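Local structure of glycosyl hydrolase family 2, TIM barrel domain protein (Parabacteroides merdae ATCC 43184, 6DXU) at residues Ala486-Gly491 with Gly561-Ser566; Phe493-Ser498 with Ile535-Gly540. The protein is a gut-bacterial beta-glucuronidase of glycoside hydrolase family 2, which probably hydrolyses beta-glucuronides to release glucuronic acid. All blocks are in the same frame, centred on the assembly; numbering follows the deposited sequence.

Interaction 1: Ala486-Gly491 with Gly561-Ser566; sequences AGWYRG and GDWSES. With BCN (bicine), chain L.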
# COMPACT_ATOMS: atom_id res chain seq x y z
N ALA D 486 43.43 -19.67 -19.40
CA ALA D 486 44.86 -19.90 -19.51
C ALA D 486 45.48 -19.00 -20.58
O ALA D 486 45.02 -18.98 -21.73
CB ALA D 486 45.14 -21.36 -19.84
N GLY D 487 46.55 -18.29 -20.21
CA GLY D 487 47.19 -17.39 -21.13
C GLY D 487 46.52 -16.04 -21.23
O GLY D 487 46.95 -15.21 -22.04
N TRP D 488 45.45 -15.80 -20.48
CA TRP D 488 44.91 -14.45 -20.50
C TRP D 488 44.87 -13.87 -19.09
O TRP D 488 45.81 -13.19 -18.69
CB TRP D 488 43.54 -14.40 -21.16
CG TRP D 488 43.14 -12.96 -21.42
CD1 TRP D 488 42.16 -12.24 -20.79
CD2 TRP D 488 43.80 -12.06 -22.31
NE1 TRP D 488 42.14 -10.95 -21.28
CE2 TRP D 488 43.14 -10.81 -22.20
CE3 TRP D 488 44.87 -12.18 -23.21
CZ2 TRP D 488 43.52 -9.70 -22.96
CZ3 TRP D 488 45.24 -11.08 -23.96
CH2 TRP D 488 44.57 -9.85 -23.83
N TYR D 489 43.81 -14.15 -18.32
CA TYR D 489 43.72 -13.56 -16.99
C TYR D 489 44.70 -14.18 -16.02
O TYR D 489 44.99 -13.58 -14.98
CB TYR D 489 42.29 -13.67 -16.44
CG TYR D 489 41.30 -12.77 -17.15
CD1 TYR D 489 40.17 -13.30 -17.75
CD2 TYR D 489 41.52 -11.40 -17.25
CE1 TYR D 489 39.28 -12.49 -18.41
CE2 TYR D 489 40.63 -10.58 -17.91
CZ TYR D 489 39.50 -11.13 -18.48
OH TYR D 489 38.60 -10.33 -19.15
N ARG D 490 45.23 -15.37 -16.32
CA ARG D 490 46.19 -16.01 -15.44
C ARG D 490 47.01 -17.03 -16.22
O ARG D 490 46.50 -17.69 -17.14
CB ARG D 490 45.48 -16.67 -14.26
CG ARG D 490 46.40 -17.25 -13.20
CD ARG D 490 45.62 -17.59 -11.93
NE ARG D 490 44.98 -16.40 -11.35
CZ ARG D 490 45.58 -15.58 -10.49
NH1 ARG D 490 46.82 -15.81 -10.10
NH2 ARG D 490 44.92 -14.53 -10.01
N GLY D 491 48.27 -17.16 -15.84
CA GLY D 491 49.13 -18.20 -16.36
C GLY D 491 49.46 -18.11 -17.84
O GLY D 491 49.33 -17.07 -18.49
N GLY D 561 50.10 -7.92 -21.98
CA GLY D 561 50.17 -8.25 -23.39
C GLY D 561 49.91 -7.05 -24.28
O GLY D 561 49.44 -6.00 -23.83
N ASP D 562 50.29 -7.17 -25.55
CA ASP D 562 50.03 -6.03 -26.44
C ASP D 562 48.60 -5.96 -26.97
O ASP D 562 48.27 -4.98 -27.66
CB ASP D 562 50.98 -5.98 -27.64
CG ASP D 562 50.85 -7.17 -28.57
OD1 ASP D 562 50.04 -8.10 -28.35
OD2 ASP D 562 51.65 -7.21 -29.54
N TRP D 563 47.80 -7.00 -26.74
CA TRP D 563 46.42 -7.08 -27.25
C TRP D 563 46.38 -7.12 -28.78
O TRP D 563 45.44 -6.62 -29.42
CB TRP D 563 45.52 -5.96 -26.72
CG TRP D 563 45.18 -6.12 -25.26
CD1 TRP D 563 46.01 -6.55 -24.24
CD2 TRP D 563 43.91 -5.85 -24.65
NE1 TRP D 563 45.32 -6.56 -23.05
CE2 TRP D 563 44.03 -6.13 -23.27
CE3 TRP D 563 42.68 -5.39 -25.13
CZ2 TRP D 563 42.96 -5.98 -22.37
CZ3 TRP D 563 41.63 -5.24 -24.25
CH2 TRP D 563 41.78 -5.53 -22.88
N SER D 564 47.43 -7.66 -29.37
CA SER D 564 47.44 -7.83 -30.80
C SER D 564 46.67 -9.08 -31.18
O SER D 564 46.48 -10.00 -30.39
CB SER D 564 48.88 -7.94 -31.32
OG SER D 564 49.45 -9.16 -30.89
N GLU D 565 46.20 -9.10 -32.43
CA GLU D 565 45.64 -10.32 -32.97
C GLU D 565 46.67 -11.44 -33.01
O GLU D 565 46.30 -12.62 -32.98
CB GLU D 565 45.10 -10.08 -34.37
CG GLU D 565 44.09 -8.97 -34.45
CD GLU D 565 43.21 -9.14 -35.66
OE1 GLU D 565 42.99 -8.16 -36.42
OE2 GLU D 565 42.74 -10.27 -35.87
N SER D 566 47.96 -11.09 -33.08
CA SER D 566 49.01 -12.09 -33.25
C SER D 566 49.08 -13.02 -32.04
O SER D 566 49.30 -14.23 -32.19
CB SER D 566 50.35 -11.40 -33.49
OG SER D 566 50.21 -10.38 -34.48
N1 BCN L . 45.90 -2.11 -22.89
C1 BCN L . 46.97 -1.58 -22.07
C2 BCN L . 47.38 -0.22 -22.62
O21 BCN L . 46.98 0.14 -23.76
O22 BCN L . 48.13 0.54 -21.95
C3 BCN L . 46.42 -3.24 -23.65
C4 BCN L . 47.25 -2.77 -24.85
O4 BCN L . 46.49 -1.88 -25.63
C5 BCN L . 44.84 -2.61 -22.01
C6 BCN L . 43.73 -1.57 -21.85
O6 BCN L . 43.79 -0.68 -22.94
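Trp488 and Trp563 meet with their indoles set obliquely, the six-membered ring of Trp488 turned 56° from the five-membered ring of Trp563 and the two ring centroids 4.9 Å apart. As whole side chains they cross at about a right angle. The outer corner of Trp488 does the touching: its CH2 lies 3.5 Å from Trp563 NE1, while its CZ2 comes to 3.6 Å from Trp563 CE2, so that corner rides over one face of the Trp563 indole, displaced toward the rim. Trp488 reaches across because its chi1 of -168° swings CG away from its backbone N, and the backbone itself stays well back; even the nearest pair of CA atoms, those of Trp488 and Gly561, is 8.6 Å apart. Bicine occupies the opposite face of Trp563, its C3 standing 3.4 Å from Trp563 CD1. The Trp563 indole is thus sandwiched between ligand and protein, with Trp488 as the second shell behind a wall of the bicine pocket. Both segments belong to the loops and helix starts around the TIM barrel of this family 2 glycosidase, and Arg523 and Asp603 also hydrogen-bond the bicine. The ring N-H of Trp563 is spent on the carbonyl of Ser558, which helps fix how the indole is turned. Just beside it, Asp562 OD1 takes two donors from the same face of its carboxylate plane: Ser564 N at 2.8 Å, closing an Asx turn, and Ser564 OG. Ser564 is also the N-cap of helix 565-579, its OG accepting a weak bond from Ser566 N.

Interaction 2: Phe493-Ser498 with Ile535-Gly540; sequences FTDYKS and IEAGKG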
# COMPACT_ATOMS: atom_id res chain seq x y z
N PHE D 493 49.12 -20.10 -21.77
CA PHE D 493 48.11 -20.93 -22.41
C PHE D 493 48.58 -22.37 -22.63
O PHE D 493 47.74 -23.24 -22.85
CB PHE D 493 47.58 -20.30 -23.71
CG PHE D 493 48.61 -20.03 -24.79
CD1 PHE D 493 48.88 -18.73 -25.21
CD2 PHE D 493 49.23 -21.08 -25.47
CE1 PHE D 493 49.78 -18.46 -26.23
CE2 PHE D 493 50.14 -20.82 -26.50
CZ PHE D 493 50.41 -19.50 -26.88
N THR D 494 49.88 -22.65 -22.52
CA THR D 494 50.32 -24.04 -22.61
C THR D 494 49.90 -24.87 -21.40
O THR D 494 50.03 -26.09 -21.44
CB THR D 494 51.84 -24.12 -22.79
OG1 THR D 494 52.47 -23.31 -21.78
CG2 THR D 494 52.25 -23.61 -24.16
N ASP D 495 49.39 -24.24 -20.34
CA ASP D 495 48.82 -24.96 -19.20
C ASP D 495 47.35 -25.36 -19.39
O ASP D 495 46.79 -25.99 -18.49
CB ASP D 495 48.95 -24.13 -17.93
CG ASP D 495 50.35 -24.17 -17.34
OD1 ASP D 495 51.15 -25.01 -17.79
OD2 ASP D 495 50.63 -23.38 -16.42
N TYR D 496 46.74 -25.04 -20.54
CA TYR D 496 45.31 -25.26 -20.72
C TYR D 496 44.92 -26.72 -20.46
O TYR D 496 43.99 -27.00 -19.69
CB TYR D 496 44.89 -24.83 -22.13
CG TYR D 496 43.60 -25.47 -22.60
CD1 TYR D 496 43.60 -26.43 -23.61
CD2 TYR D 496 42.39 -25.13 -22.02
CE1 TYR D 496 42.41 -27.02 -24.05
CE2 TYR D 496 41.21 -25.71 -22.43
CZ TYR D 496 41.22 -26.65 -23.44
OH TYR D 496 40.04 -27.23 -23.85
N LYS D 497 45.62 -27.66 -21.09
CA LYS D 497 45.23 -29.07 -20.98
C LYS D 497 45.36 -29.57 -19.55
O LYS D 497 44.45 -30.24 -19.03
CB LYS D 497 46.07 -29.92 -21.93
CG LYS D 497 45.72 -31.40 -21.90
CD LYS D 497 46.45 -32.13 -23.01
CE LYS D 497 46.28 -33.63 -22.91
NZ LYS D 497 46.90 -34.28 -24.11
N SER D 498 46.48 -29.27 -18.89
CA SER D 498 46.67 -29.77 -17.53
C SER D 498 45.65 -29.16 -16.56
O SER D 498 45.14 -29.86 -15.67
CB SER D 498 48.10 -29.51 -17.05
OG SER D 498 48.35 -28.13 -16.89
N ILE D 535 55.88 -14.73 -17.50
CA ILE D 535 54.66 -15.23 -16.87
C ILE D 535 54.93 -16.63 -16.35
O ILE D 535 55.38 -17.51 -17.10
CB ILE D 535 53.48 -15.22 -17.85
CG1 ILE D 535 53.36 -13.85 -18.53
CG2 ILE D 535 52.19 -15.59 -17.13
CD1 ILE D 535 53.11 -12.71 -17.59
N GLU D 536 54.67 -16.86 -15.06
CA GLU D 536 54.96 -18.15 -14.45
C GLU D 536 53.90 -19.18 -14.84
O GLU D 536 52.70 -18.91 -14.75
CB GLU D 536 55.02 -18.01 -12.93
N ALA D 537 54.36 -20.35 -15.27
CA ALA D 537 53.50 -21.50 -15.51
C ALA D 537 53.29 -22.29 -14.22
O ALA D 537 54.04 -22.17 -13.26
CB ALA D 537 54.11 -22.41 -16.59
N GLY D 538 52.23 -23.11 -14.22
CA GLY D 538 51.97 -24.03 -13.13
C GLY D 538 51.28 -23.45 -11.91
O GLY D 538 51.35 -24.05 -10.83
N LYS D 539 50.61 -22.31 -12.04
CA LYS D 539 49.96 -21.67 -10.89
C LYS D 539 48.49 -21.39 -11.17
O LYS D 539 47.90 -20.49 -10.57
CB LYS D 539 50.69 -20.38 -10.50
N GLY D 540 47.88 -22.17 -12.07
CA GLY D 540 46.46 -22.05 -12.36
C GLY D 540 46.18 -21.17 -13.56
O GLY D 540 47.09 -20.69 -14.26
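Asp495 accepts the one hydrogen bond that joins these segments: Gly538 N gives its proton to Asp495 OD2 over 2.7 Å, with an N-H...O angle of 167°. The donor arrives on the syn side of the carboxylate and only 17° out of its plane. CB of Asp495 already points at the facing loop, and with CG anti to the carbonyl carbon (chi1 -78°) the carboxylate continues that way, bringing OD2 against the backbone at Ala537 and Gly538.

Van der Waals contact supplies the rest. Ala537 turns its methyl toward Asp495, and CB lies 3.6 Å from Asp495 OD2, while Ala537 CA is 3.5 Å from the same oxygen. One carboxylate oxygen therefore takes the amide and also rests on the alanine before it. Replacing Asp495 with an alanine would remove the carboxylate, probably leaving the Gly538 amide without this acceptor and the 535-540 loop less firmly tied to 493-498. Gly538 has a positive phi, a backbone shape that favours glycine.

Within 493-498 the backbone closes a turn, Tyr496 N bonding to Phe493 O at 3.1 Å, leading into helix 496-504. On the buried side of this segment, Phe493 meets Trp574 and Tyr496 meets His575, both on helix 565-579, whereas the Asp495 contact lies at the surface. The whole is a side-chain-to-backbone tie between the residues leading into helix 496-504 and a long irregular loop, in the elaborated connections around a family 2 TIM barrel.

The centres of the two interactions lie 13 Å apart, on the same side of the chain's centre. Along the chain their segments run 486-491, 493-498, 535-540, 561-566, so interaction 2 is nested inside the loop that interaction 1 closes. They also touch directly: Ala486 and Gly487 pack on Phe493, Gly491 on Ile535, and Arg490 on Gly540. Helix 565-579 is common ground, since 561-566 runs into its first turn and Phe493 and Tyr496 lean on its later residues. One continuous block of mostly loop structure thus extends from the bicine pocket, at interaction 1, out to the surface of the chain, at interaction 2.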